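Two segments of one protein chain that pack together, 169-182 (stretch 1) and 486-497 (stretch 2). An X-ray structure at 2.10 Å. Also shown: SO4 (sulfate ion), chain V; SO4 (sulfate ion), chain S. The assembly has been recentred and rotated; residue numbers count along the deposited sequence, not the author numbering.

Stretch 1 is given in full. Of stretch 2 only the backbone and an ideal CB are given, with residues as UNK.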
# COMPACT_ATOMS: atom_id res chain seq x y z
N GLN B 169 -31.91 -26.79 -1.46
CA GLN B 169 -32.66 -27.73 -0.64
C GLN B 169 -32.16 -27.67 0.80
O GLN B 169 -32.97 -27.57 1.74
CB GLN B 169 -32.52 -29.13 -1.18
CG GLN B 169 -33.10 -30.20 -0.26
CD GLN B 169 -33.10 -31.55 -0.92
OE1 GLN B 169 -33.81 -31.78 -1.91
NE2 GLN B 169 -32.28 -32.48 -0.39
N ARG B 170 -30.84 -27.76 0.97
CA ARG B 170 -30.23 -27.72 2.31
C ARG B 170 -30.41 -26.36 2.95
O ARG B 170 -30.77 -26.28 4.13
CB ARG B 170 -28.74 -28.12 2.26
CG ARG B 170 -28.09 -28.34 3.62
CD ARG B 170 -28.75 -29.46 4.44
NE ARG B 170 -28.33 -29.36 5.84
CZ ARG B 170 -29.11 -29.55 6.90
NH1 ARG B 170 -28.58 -29.40 8.11
NH2 ARG B 170 -30.39 -29.88 6.79
N LEU B 171 -30.19 -25.29 2.19
CA LEU B 171 -30.42 -23.92 2.69
C LEU B 171 -31.86 -23.70 3.19
O LEU B 171 -32.08 -23.11 4.25
CB LEU B 171 -30.12 -22.87 1.62
CG LEU B 171 -28.82 -22.10 1.59
CD1 LEU B 171 -28.94 -20.88 0.62
CD2 LEU B 171 -28.40 -21.66 2.99
N ASP B 172 -32.85 -24.11 2.41
CA ASP B 172 -34.25 -24.07 2.84
C ASP B 172 -34.52 -24.90 4.11
O ASP B 172 -35.34 -24.50 4.92
CB ASP B 172 -35.20 -24.58 1.74
CG ASP B 172 -35.45 -23.54 0.64
OD1 ASP B 172 -36.05 -23.91 -0.39
OD2 ASP B 172 -35.03 -22.36 0.80
N GLU B 173 -33.87 -26.06 4.24
CA GLU B 173 -33.99 -26.87 5.48
C GLU B 173 -33.35 -26.19 6.68
O GLU B 173 -33.87 -26.26 7.79
CB GLU B 173 -33.34 -28.23 5.30
CG GLU B 173 -34.05 -29.19 4.34
CD GLU B 173 -33.14 -30.34 3.88
OE1 GLU B 173 -31.98 -30.40 4.36
OE2 GLU B 173 -33.57 -31.16 3.03
N ILE B 174 -32.21 -25.56 6.47
CA ILE B 174 -31.50 -24.87 7.56
C ILE B 174 -32.32 -23.67 8.06
O ILE B 174 -32.52 -23.54 9.26
CB ILE B 174 -30.07 -24.46 7.17
CG1 ILE B 174 -29.18 -25.71 7.03
CG2 ILE B 174 -29.47 -23.48 8.20
CD1 ILE B 174 -27.83 -25.42 6.36
N PHE B 175 -32.81 -22.84 7.15
CA PHE B 175 -33.55 -21.65 7.54
C PHE B 175 -34.96 -21.94 8.03
O PHE B 175 -35.47 -21.26 8.90
CB PHE B 175 -33.51 -20.61 6.43
CG PHE B 175 -32.22 -19.82 6.37
CD1 PHE B 175 -31.90 -18.94 7.38
CD2 PHE B 175 -31.31 -20.02 5.34
CE1 PHE B 175 -30.65 -18.24 7.35
CE2 PHE B 175 -30.11 -19.32 5.29
CZ PHE B 175 -29.78 -18.42 6.29
N GLY B 176 -35.60 -22.95 7.46
CA GLY B 176 -36.86 -23.48 8.00
C GLY B 176 -36.70 -23.99 9.42
O GLY B 176 -37.60 -23.82 10.25
N ASN B 177 -35.55 -24.64 9.69
CA ASN B 177 -35.24 -25.08 11.05
C ASN B 177 -35.17 -23.86 11.97
O ASN B 177 -35.92 -23.75 12.92
CB ASN B 177 -33.94 -25.86 11.11
CG ASN B 177 -33.68 -26.43 12.50
OD1 ASN B 177 -33.36 -25.71 13.44
ND2 ASN B 177 -33.79 -27.74 12.61
N VAL B 178 -34.34 -22.89 11.63
CA VAL B 178 -34.32 -21.61 12.40
C VAL B 178 -35.71 -20.96 12.58
O VAL B 178 -36.05 -20.52 13.67
CB VAL B 178 -33.29 -20.59 11.78
CG1 VAL B 178 -33.31 -19.20 12.52
CG2 VAL B 178 -31.88 -21.17 11.77
N ARG B 179 -36.49 -20.90 11.51
CA ARG B 179 -37.80 -20.24 11.55
C ARG B 179 -38.77 -20.92 12.51
O ARG B 179 -39.67 -20.24 13.02
CB ARG B 179 -38.44 -20.16 10.13
CG ARG B 179 -39.56 -19.12 9.98
CD ARG B 179 -40.26 -19.13 8.56
NE ARG B 179 -39.23 -19.17 7.54
CZ ARG B 179 -38.87 -20.25 6.86
NH1 ARG B 179 -37.86 -20.16 5.99
NH2 ARG B 179 -39.50 -21.42 7.00
N SER B 180 -38.60 -22.23 12.73
CA SER B 180 -39.50 -22.99 13.57
C SER B 180 -39.37 -22.66 15.06
O SER B 180 -40.32 -22.90 15.83
CB SER B 180 -39.31 -24.51 13.34
OG SER B 180 -38.09 -24.99 13.89
N TRP B 181 -38.21 -22.13 15.48
CA TRP B 181 -37.90 -21.91 16.93
C TRP B 181 -37.43 -20.51 17.33
O TRP B 181 -37.67 -20.11 18.49
CB TRP B 181 -36.93 -22.98 17.50
CG TRP B 181 -35.62 -23.12 16.77
CD1 TRP B 181 -35.31 -24.02 15.80
CD2 TRP B 181 -34.44 -22.31 16.96
NE1 TRP B 181 -34.02 -23.83 15.37
CE2 TRP B 181 -33.47 -22.77 16.06
CE3 TRP B 181 -34.12 -21.24 17.82
CZ2 TRP B 181 -32.22 -22.20 15.97
CZ3 TRP B 181 -32.89 -20.68 17.73
CH2 TRP B 181 -31.94 -21.17 16.82
N LEU B 182 -36.78 -19.76 16.42
CA LEU B 182 -36.05 -18.55 16.80
C LEU B 182 -36.94 -17.36 17.09
O LEU B 182 -36.71 -16.70 18.09
CB LEU B 182 -34.91 -18.19 15.81
CG LEU B 182 -34.02 -16.98 16.12
CD1 LEU B 182 -33.53 -16.99 17.59
CD2 LEU B 182 -32.84 -16.93 15.15
N UNK B 486 -21.88 -33.17 9.17
CA UNK B 486 -22.10 -32.05 8.27
C UNK B 486 -22.75 -30.84 9.03
O UNK B 486 -23.16 -30.98 10.16
CB UNK B 486 -22.98 -32.50 7.10
N UNK B 487 -22.88 -29.66 8.43
CA UNK B 487 -23.43 -28.49 9.14
C UNK B 487 -24.82 -28.79 9.68
O UNK B 487 -25.68 -29.23 8.93
CB UNK B 487 -23.48 -27.27 8.22
N UNK B 488 -24.97 -28.61 11.00
CA UNK B 488 -26.19 -28.91 11.73
C UNK B 488 -26.60 -27.69 12.59
O UNK B 488 -25.91 -27.34 13.54
CB UNK B 488 -26.00 -30.15 12.60
N UNK B 489 -27.73 -27.06 12.28
CA UNK B 489 -28.12 -25.87 13.07
C UNK B 489 -28.54 -26.12 14.52
O UNK B 489 -28.78 -25.15 15.23
CB UNK B 489 -29.28 -25.17 12.36
N UNK B 490 -28.64 -27.37 14.96
CA UNK B 490 -29.05 -27.63 16.34
C UNK B 490 -28.06 -27.11 17.36
O UNK B 490 -28.45 -26.71 18.43
CB UNK B 490 -29.25 -29.13 16.55
N UNK B 491 -26.77 -27.12 17.02
CA UNK B 491 -25.76 -26.53 17.89
C UNK B 491 -25.96 -25.02 18.14
O UNK B 491 -25.80 -24.55 19.27
CB UNK B 491 -24.38 -26.77 17.28
N UNK B 492 -26.36 -24.29 17.10
CA UNK B 492 -26.57 -22.83 17.20
C UNK B 492 -27.79 -22.60 18.08
O UNK B 492 -27.77 -21.76 18.95
CB UNK B 492 -26.76 -22.19 15.82
N UNK B 493 -28.85 -23.37 17.86
CA UNK B 493 -30.03 -23.30 18.71
C UNK B 493 -29.71 -23.52 20.21
O UNK B 493 -30.15 -22.77 21.05
CB UNK B 493 -31.05 -24.34 18.24
N UNK B 494 -28.99 -24.60 20.52
CA UNK B 494 -28.62 -24.91 21.91
C UNK B 494 -27.72 -23.86 22.51
O UNK B 494 -27.85 -23.57 23.69
CB UNK B 494 -27.93 -26.27 21.99
N UNK B 495 -26.79 -23.33 21.72
CA UNK B 495 -25.94 -22.16 22.13
C UNK B 495 -26.79 -20.94 22.50
O UNK B 495 -26.61 -20.33 23.56
CB UNK B 495 -24.98 -21.78 21.00
N UNK B 496 -27.71 -20.56 21.61
CA UNK B 496 -28.58 -19.41 21.88
C UNK B 496 -29.52 -19.59 23.07
O UNK B 496 -29.67 -18.69 23.86
CB UNK B 496 -29.41 -19.11 20.63
N UNK B 497 -30.16 -20.75 23.18
CA UNK B 497 -30.99 -21.13 24.34
C UNK B 497 -30.26 -21.09 25.68
O UNK B 497 -30.75 -20.49 26.66
CB UNK B 497 -31.54 -22.54 24.13
S SO4 V . -28.83 -32.81 17.29
O1 SO4 V . -28.95 -34.01 18.12
O2 SO4 V . -29.25 -33.11 15.92
O3 SO4 V . -29.76 -31.81 17.81
O4 SO4 V . -27.44 -32.32 17.38
S SO4 S . -23.66 -36.37 8.18
O1 SO4 S . -23.90 -36.39 6.74
O2 SO4 S . -22.23 -36.49 8.48
O3 SO4 S . -24.27 -35.16 8.72
O4 SO4 S . -24.29 -37.53 8.83

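Position 486 lies in extended backbone with its CA-to-CB bond toward stretch 1, yet no atom of that helix is within 5.5 Å of the ideal CB; a sulfate sits nearby, and a small or polar residue would suit. It is Thr486, whose N donates to the sulfate.

At 487 the CB points sideways, 5.1 Å from Ile174 CD1, so an aliphatic chain is natural, while the backbone O faces Arg170. The residue is Leu487. Its backbone carbonyl makes the polar contact, which does not depend on the side chain: Arg170 NH1 donates to Leu487 O at 3.0 Å, and a water bridges Arg170 NE to the same oxygen.

Position 488 points away, just before a helical turn, where Asn, Asp, Ser or Thr could cap. Asn488 OD1 accepts from the backbone N of 490 at 2.9 Å, a capping bond, while its ND2 reaches the second sulfate.

At 489 the CB points toward Ile174, Val178 and Asn177, and phi is -69°. A compact apolar residue fits, and proline is allowed by that phi. Pro489 CG packs 4.4 Å from Ile174 CG2 and 4.0 Å from Asn177 CG.

The CB of 490 points away, so only a long, flexible chain could return to Asn177. Because Asn177 OD1 already accepts from Trp181 NE1, its ND2 is left to donate, which favours an acceptor such as Glu or Gln. Glu490 curls back with chi1 and chi2 both m, and Asn177 ND2 donates to Glu490 OE2 at 2.7 Å.

Position 491 is out of reach, and stretch 1 sets no preference; it is His491. The CB of 492 points sideways, 5.4 Å from Trp181 CH2, and a large apolar or aromatic residue would suit; Tyr492 stays at the margin of this contact.

At 493 the ideal CB is only 3.3 Å from Trp181 CZ2 and points toward the indole. A long chain that can lie along the ring is wanted: Arg, Lys, Gln or Met. Arg493, extended with chi1 to chi3 all t, sets CG 3.5 Å from the centroid of the Trp181 six-membered ring and its guanidinium flat on the indole, planes at 9°. Its NE is also held by the side chain of 497.

The CB of 494 points away, on the side of the sulfate near 488, so a long basic or polar chain would suit. Arg494 NH2 donates to that sulfate. Position 495 is out of reach and unrestricted by stretch 1; it is His495.

At 496 the CB points toward stretch 1, 4.8 Å from Trp181 CZ3, inviting Leu, Ile or Met. Leu496 CD1 meets the indole edge at Trp181 CH2 (4.1 Å) and lies 4.4 Å from Leu182 CD1.

Position 497 points sideways into open space, suiting a polar residue; Glu497 OE1 forms a salt bridge with Arg493 NE at 3.0 Å.

Stretch 2 (486-497) TLNPEHYRRHLE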
# COMPACT_ATOMS: atom_id res chain seq x y z
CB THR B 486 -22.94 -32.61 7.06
OG1 THR B 486 -22.74 -31.77 5.92
CG2 THR B 486 -24.40 -32.68 7.35
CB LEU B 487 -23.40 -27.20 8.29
CG LEU B 487 -23.82 -25.86 8.94
CD1 LEU B 487 -23.05 -25.55 10.22
CD2 LEU B 487 -23.61 -24.80 7.93
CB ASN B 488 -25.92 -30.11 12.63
CG ASN B 488 -27.13 -30.56 13.44
OD1 ASN B 488 -28.10 -29.84 13.54
ND2 ASN B 488 -27.02 -31.75 14.06
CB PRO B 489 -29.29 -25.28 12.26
CG PRO B 489 -29.81 -26.34 11.50
CD PRO B 489 -28.69 -27.29 11.19
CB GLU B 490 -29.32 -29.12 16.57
CG GLU B 490 -30.42 -29.71 15.71
CD GLU B 490 -31.74 -28.96 15.78
OE1 GLU B 490 -32.23 -28.65 16.90
OE2 GLU B 490 -32.30 -28.69 14.68
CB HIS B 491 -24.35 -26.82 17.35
CG HIS B 491 -24.09 -28.27 17.10
ND1 HIS B 491 -23.88 -29.17 18.12
CD2 HIS B 491 -24.06 -28.98 15.95
CE1 HIS B 491 -23.69 -30.37 17.60
NE2 HIS B 491 -23.81 -30.29 16.29
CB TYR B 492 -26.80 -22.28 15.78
CG TYR B 492 -26.89 -20.78 15.58
CD1 TYR B 492 -26.10 -19.88 16.30
CD2 TYR B 492 -27.72 -20.27 14.60
CE1 TYR B 492 -26.15 -18.52 16.04
CE2 TYR B 492 -27.78 -18.90 14.35
CZ TYR B 492 -27.01 -18.04 15.07
OH TYR B 492 -27.10 -16.70 14.79
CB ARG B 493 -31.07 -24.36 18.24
CG ARG B 493 -32.35 -24.38 19.03
CD ARG B 493 -33.34 -25.49 18.60
NE ARG B 493 -34.57 -25.35 19.36
CZ ARG B 493 -35.74 -25.94 19.11
NH1 ARG B 493 -35.90 -26.80 18.12
NH2 ARG B 493 -36.75 -25.67 19.90
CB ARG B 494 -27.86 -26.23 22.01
CG ARG B 494 -28.65 -27.34 22.49
CD ARG B 494 -28.98 -28.23 21.45
NE ARG B 494 -27.82 -28.97 20.95
CZ ARG B 494 -27.94 -30.13 20.31
NH1 ARG B 494 -29.14 -30.67 20.15
NH2 ARG B 494 -26.86 -30.75 19.84
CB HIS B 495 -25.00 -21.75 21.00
CG HIS B 495 -24.35 -20.40 21.22
ND1 HIS B 495 -23.39 -20.20 22.19
CD2 HIS B 495 -24.49 -19.21 20.58
CE1 HIS B 495 -23.01 -18.94 22.17
NE2 HIS B 495 -23.67 -18.31 21.20
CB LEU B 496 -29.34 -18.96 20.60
CG LEU B 496 -28.50 -18.42 19.41
CD1 LEU B 496 -29.34 -18.26 18.19
CD2 LEU B 496 -27.70 -17.11 19.73
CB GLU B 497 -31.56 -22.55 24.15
CG GLU B 497 -32.63 -22.64 23.08
CD GLU B 497 -33.07 -24.09 22.80
OE1 GLU B 497 -34.08 -24.25 22.14
OE2 GLU B 497 -32.41 -25.06 23.23
O HOH W 1 -25.39 -29.74 6.39
O HOH W 2 -38.66 -26.58 16.45
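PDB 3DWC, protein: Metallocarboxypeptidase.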